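Local coordinates for short chain dehydrogenase (Mycobacterium smegmatis, PDB 3UCX) that probably acts as an oxidoreductase of the short-chain dehydrogenase/reductase family, using a nicotinamide adenine dinucleotide (phosphate) cofactor in a Rossmann-type fold, at the interface of chains A and B. Numbering follows the deposited sequence. Chains: chain A/B, Short chain dehydrogenase.

The interface of chains A and B. Residues chain A 121-122, 162, 166, 169-170; chain B 117, 162, 165-166.
The ring of A:Phe122 presents its CE1–CZ rim to chain B, with two partners displaced from the ring plane toward the same face. B:Met162 SD lies 4.0 Å from A:Phe122 CE1, the side chains crossing at a slant, and B:Ile117 CD1 meets A:Phe122 CZ tip to tip, also at 4.0 Å. Within chain A, A:Val121 CG1 overhangs the CD1–CE1 margin of that same face. B:Met162 SD sits against both the ring margin and the valine methyl, 3.9 Å from A:Val121 CG1.

B:Met162 carries much of this patch and hides 63 Å² of its surface. Its CG is anti to the backbone N (chi1 169°), which extends the chain toward helix 110-130 of chain A; a bend at chi3 (-67°) then turns CE against the neighbouring side chains of A:Val121 and A:Met170. The methyl CE packs snugly against A:Val121 CG1 at 3.5 Å, the two side chains running antiparallel. A:Met170 lies alongside and points the same way as B:Met162, its SD 3.8 Å from B:Met162 CE.

Nearer the two-fold axis the helices come close at A:Ala166 and B:Ala166, whose CA atoms are 5.0 Å apart, a spacing their short methyl side chains would permit. A:Ala166 CB touches B:Met162 CG at 3.8 Å, and the exchanged pair, A:Met162 CG and B:Ala166 CB, repeats that spacing. Farther along helix 158-179, A:Ala169 CB abuts the B:Ser165 side chain, 3.6 Å from its CB. The serine hydroxyl touches the same methyl without a polar link. No polar atom of one chain is near enough to bond to the other, so cohesion here rests on shape and apolar burial.

The patch belongs to a two-fold interface of helices 110-130 and 158-179 in the deposited tetramer, matching the family's common four-helix arrangement and likely biological. Helix 158-179 also carries the family's YxxxK catalytic motif, so this packing joins the subunits and probably steadies the helix that supports each active site.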
loop_
_atom_site.group_PDB
_atom_site.type_symbol
_atom_site.label_atom_id
_atom_site.label_comp_id
_atom_site.label_asym_id
_atom_site.label_seq_id
_atom_site.Cartn_x
_atom_site.Cartn_y
_atom_site.Cartn_z
ATOM N N VAL A 121 -0.988 17.116 -13.915
ATOM C CA VAL A 121 -0.126 16.042 -14.399
ATOM C C VAL A 121 0.787 16.561 -15.522
ATOM O O VAL A 121 2.021 16.589 -15.385
ATOM C CB VAL A 121 -0.936 14.829 -14.880
ATOM C CG1 VAL A 121 0.003 13.718 -15.333
ATOM C CG2 VAL A 121 -1.887 14.326 -13.779
ATOM N N PHE A 122 0.194 16.960 -16.630
ATOM C CA PHE A 122 1.002 17.332 -17.795
ATOM C C PHE A 122 1.787 18.604 -17.595
ATOM O O PHE A 122 2.912 18.715 -18.084
ATOM C CB PHE A 122 0.178 17.354 -19.075
ATOM C CG PHE A 122 -0.416 16.018 -19.428
ATOM C CD1 PHE A 122 0.335 14.854 -19.355
ATOM C CD2 PHE A 122 -1.735 15.914 -19.832
ATOM C CE1 PHE A 122 -0.231 13.612 -19.666
ATOM C CE2 PHE A 122 -2.301 14.685 -20.159
ATOM C CZ PHE A 122 -1.556 13.530 -20.081
ATOM N N MET A 162 -8.264 11.290 -8.868
ATOM C CA MET A 162 -7.831 10.750 -10.164
ATOM C C MET A 162 -6.585 11.470 -10.675
ATOM O O MET A 162 -5.598 10.826 -11.041
ATOM C CB MET A 162 -8.927 10.833 -11.219
ATOM C CG MET A 162 -8.443 10.522 -12.654
ATOM S SD MET A 162 -9.632 11.072 -13.894
ATOM C CE MET A 162 -10.952 9.933 -13.498
ATOM N N ALA A 166 -2.732 9.990 -10.797
ATOM C CA ALA A 166 -1.965 9.962 -12.039
ATOM C C ALA A 166 -0.612 10.678 -11.812
ATOM O O ALA A 166 0.445 10.195 -12.252
ATOM C CB ALA A 166 -2.753 10.616 -13.189
ATOM N N ALA A 169 1.723 8.415 -9.666
ATOM C CA ALA A 169 2.230 7.337 -10.505
ATOM C C ALA A 169 3.367 7.880 -11.414
ATOM O O ALA A 169 4.454 7.313 -11.479
ATOM C CB ALA A 169 1.108 6.744 -11.340
ATOM N N MET A 170 3.115 9.009 -12.064
ATOM C CA MET A 170 4.114 9.661 -12.904
ATOM C C MET A 170 5.379 10.019 -12.118
ATOM O O MET A 170 6.519 9.856 -12.629
ATOM C CB MET A 170 3.528 10.922 -13.518
ATOM C CG MET A 170 4.441 11.609 -14.519
ATOM S SD MET A 170 3.740 13.172 -15.040
ATOM C CE MET A 170 4.107 14.236 -13.655
ATOM N N ILE B 117 -5.533 8.056 -21.599
ATOM C CA ILE B 117 -6.493 8.459 -20.565
ATOM C C ILE B 117 -7.926 8.470 -21.131
ATOM O O ILE B 117 -8.852 7.937 -20.527
ATOM C CB ILE B 117 -6.085 9.809 -19.930
ATOM C CG1 ILE B 117 -4.825 9.616 -19.073
ATOM C CG2 ILE B 117 -7.198 10.367 -19.047
ATOM C CD1 ILE B 117 -4.153 10.899 -18.641
ATOM N N MET B 162 0.458 5.498 -15.619
ATOM C CA MET B 162 -0.295 6.726 -15.326
ATOM C C MET B 162 -1.787 6.536 -15.587
ATOM O O MET B 162 -2.616 6.839 -14.725
ATOM C CB MET B 162 0.208 7.917 -16.130
ATOM C CG MET B 162 -0.709 9.160 -16.054
ATOM S SD MET B 162 -0.329 10.351 -17.354
ATOM C CE MET B 162 1.298 10.831 -16.787
ATOM N N SER B 165 -3.306 3.838 -13.288
ATOM C CA SER B 165 -3.393 4.363 -11.931
ATOM C C SER B 165 -4.575 5.312 -11.782
ATOM O O SER B 165 -5.287 5.267 -10.786
ATOM C CB SER B 165 -2.106 5.062 -11.550
ATOM O OG SER B 165 -1.059 4.083 -11.458
ATOM N N ALA B 166 -4.780 6.165 -12.766
ATOM C CA ALA B 166 -5.943 7.048 -12.769
ATOM C C ALA B 166 -7.228 6.184 -12.783
ATOM O O ALA B 166 -8.193 6.468 -12.053
ATOM C CB ALA B 166 -5.906 8.006 -13.973
#